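Local coordinates for protein putative hexose oxidase (Nonomuraea sp. ATCC 39727, PDB 5AWV) that probably oxidises the sugar of a glycopeptide antibiotic such as teicoplanin, using a covalently bound FAD cofactor, at residues 401-406 / 420-425. Numbering follows the deposited sequence.
Sequences IGYGGK and RDAILK
Tyr403 holds CG anti to its backbone N (chi1 -161°), and Lys425 runs extended beyond CG, which lays the lysine chain over one face of the tyrosine ring. The methylene CE does the touching. It sits 3.6 Å from the Tyr403 ring centroid, 17° off the normal, a CH-pi contact. Lys425 NZ lies further toward the hydroxyl end, 4.5 Å from the same centroid, an off-centre cation-pi interaction. One water joins the two tips: it accepts from Lys425 NZ and is hydrogen-bonded to Tyr403 OH at 2.8 Å. Lys425 NZ also bonds to Tyr370 OH, and Tyr165 and Tyr470 add cation-pi contacts. At the edge of the Tyr403 ring, Ala422 CB meets CD2.

The backbones pair just beside these side chains. Ile401 and Lys425 form an antiparallel hydrogen-bonded pair. Ile401 N to Lys425 O is 2.8 Å and nearly straight, and the return bond from Lys425 N to Ile401 O is equally short. Beyond Gly402, Tyr403 N reaches Ile423 O at 3.0 Å, but from above the carbonyl plane. Gly404 CA comes within 3.3 Å of Ala422 O. Its positive phi and this close carbonyl both suit a residue without a side chain. Where strand 424-432 begins, Ile423 and Leu424 share Leu371 of edge strand 363-371 as backbone partner, a classic beta bulge.

Ile401 lies close to the bound aminoglucuronic acid, and Tyr165 and Tyr470 bind FAD. The contact joins neighbouring strands 395-402 and 424-432 of the seven-stranded antiparallel sheet. This is the substrate-side sheet of the FAD-linked oxidoreductase family, here bordering the flavin pocket, probably the active site.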
loop_
_atom_site.group_PDB
_atom_site.type_symbol
_atom_site.label_atom_id
_atom_site.label_comp_id
_atom_site.label_asym_id
_atom_site.label_seq_id
_atom_site.Cartn_x
_atom_site.Cartn_y
_atom_site.Cartn_z
ATOM N N ILE A 401 -2.084 -16.025 -2.049
ATOM C CA ILE A 401 -1.815 -15.046 -3.107
ATOM C C ILE A 401 -0.499 -15.388 -3.744
ATOM O O ILE A 401 0.512 -15.496 -3.007
ATOM C CB ILE A 401 -1.744 -13.634 -2.454
ATOM C CG1 ILE A 401 -3.030 -13.317 -1.616
ATOM C CG2 ILE A 401 -1.558 -12.537 -3.454
ATOM C CD1 ILE A 401 -2.810 -12.094 -0.697
ATOM N N GLY A 402 -0.519 -15.591 -5.056
ATOM C CA GLY A 402 0.685 -15.887 -5.866
ATOM C C GLY A 402 1.795 -14.860 -5.650
ATOM O O GLY A 402 1.522 -13.698 -5.657
ATOM N N TYR A 403 2.996 -15.340 -5.403
ATOM C CA TYR A 403 4.182 -14.498 -5.148
ATOM C C TYR A 403 5.435 -15.163 -5.727
ATOM O O TYR A 403 5.321 -16.074 -6.500
ATOM C CB TYR A 403 4.307 -14.237 -3.684
ATOM C CG TYR A 403 5.176 -13.042 -3.289
ATOM C CD1 TYR A 403 4.899 -11.788 -3.753
ATOM C CD2 TYR A 403 6.296 -13.223 -2.463
ATOM C CE1 TYR A 403 5.659 -10.698 -3.385
ATOM C CE2 TYR A 403 7.078 -12.153 -2.008
ATOM C CZ TYR A 403 6.768 -10.882 -2.491
ATOM O OH TYR A 403 7.513 -9.799 -2.093
ATOM N N GLY A 404 6.625 -14.666 -5.427
ATOM C CA GLY A 404 7.851 -15.216 -5.941
ATOM C C GLY A 404 8.242 -14.742 -7.302
ATOM O O GLY A 404 8.123 -13.545 -7.592
ATOM N N GLY A 405 8.685 -15.662 -8.143
ATOM C CA GLY A 405 9.162 -15.355 -9.491
ATOM C C GLY A 405 10.334 -14.343 -9.355
ATOM O O GLY A 405 11.277 -14.539 -8.531
ATOM N N LYS A 406 10.210 -13.211 -10.011
ATOM C CA LYS A 406 11.318 -12.221 -10.074
ATOM C C LYS A 406 11.610 -11.492 -8.781
ATOM O O LYS A 406 12.703 -10.980 -8.577
ATOM C CB LYS A 406 11.054 -11.157 -11.141
ATOM C CG LYS A 406 11.114 -11.657 -12.560
ATOM C CD LYS A 406 12.268 -12.587 -12.905
ATOM C CE LYS A 406 12.411 -12.707 -14.402
ATOM N NZ LYS A 406 13.731 -13.351 -14.655
ATOM N N ARG A 420 12.740 -13.512 0.323
ATOM C CA ARG A 420 13.132 -13.522 -1.061
ATOM C C ARG A 420 13.227 -14.939 -1.611
ATOM O O ARG A 420 13.866 -15.205 -2.635
ATOM C CB ARG A 420 14.434 -12.719 -1.258
ATOM C CG ARG A 420 14.274 -11.237 -1.028
ATOM C CD ARG A 420 13.357 -10.564 -2.043
ATOM N NE ARG A 420 13.406 -9.102 -1.918
ATOM C CZ ARG A 420 13.037 -8.223 -2.836
ATOM N NH1 ARG A 420 12.570 -8.615 -4.001
ATOM N NH2 ARG A 420 13.156 -6.892 -2.576
ATOM N N ASP A 421 12.510 -15.854 -0.988
ATOM C CA ASP A 421 12.278 -17.172 -1.631
ATOM C C ASP A 421 10.906 -17.734 -1.374
ATOM O O ASP A 421 10.708 -18.934 -1.540
ATOM C CB ASP A 421 13.377 -18.203 -1.321
ATOM C CG ASP A 421 13.215 -18.831 -0.017
ATOM O OD1 ASP A 421 12.565 -18.259 0.875
ATOM O OD2 ASP A 421 13.709 -19.951 0.133
ATOM N N ALA A 422 9.942 -16.864 -1.053
ATOM C CA ALA A 422 8.578 -17.273 -0.844
ATOM C C ALA A 422 7.869 -17.535 -2.170
ATOM O O ALA A 422 8.270 -17.054 -3.234
ATOM C CB ALA A 422 7.833 -16.195 -0.034
ATOM N N ILE A 423 6.813 -18.343 -2.092
ATOM C CA ILE A 423 5.974 -18.688 -3.250
ATOM C C ILE A 423 4.552 -18.108 -3.102
ATOM O O ILE A 423 3.867 -17.893 -4.113
ATOM C CB ILE A 423 5.913 -20.223 -3.434
ATOM C CG1 ILE A 423 5.220 -20.969 -2.248
ATOM C CG2 ILE A 423 7.289 -20.774 -3.607
ATOM C CD1 ILE A 423 4.973 -22.501 -2.478
ATOM N N LEU A 424 4.097 -17.878 -1.864
ATOM C CA LEU A 424 2.715 -17.376 -1.620
ATOM C C LEU A 424 2.725 -16.426 -0.466
ATOM O O LEU A 424 3.513 -16.609 0.503
ATOM C CB LEU A 424 1.811 -18.579 -1.266
ATOM C CG LEU A 424 1.550 -19.578 -2.400
ATOM C CD1 LEU A 424 1.094 -20.935 -1.841
ATOM C CD2 LEU A 424 0.517 -18.998 -3.334
ATOM N N LYS A 425 1.795 -15.482 -0.476
ATOM C CA LYS A 425 1.514 -14.782 0.708
ATOM C C LYS A 425 0.172 -15.346 1.148
ATOM O O LYS A 425 -0.735 -15.587 0.311
ATOM C CB LYS A 425 1.439 -13.282 0.541
ATOM C CG LYS A 425 2.732 -12.612 -0.063
ATOM C CD LYS A 425 2.859 -11.167 0.476
ATOM C CE LYS A 425 3.992 -10.457 -0.319
ATOM N NZ LYS A 425 4.426 -9.238 0.391
HETATM O O HOH W 1 6.109 -7.549 -1.183
#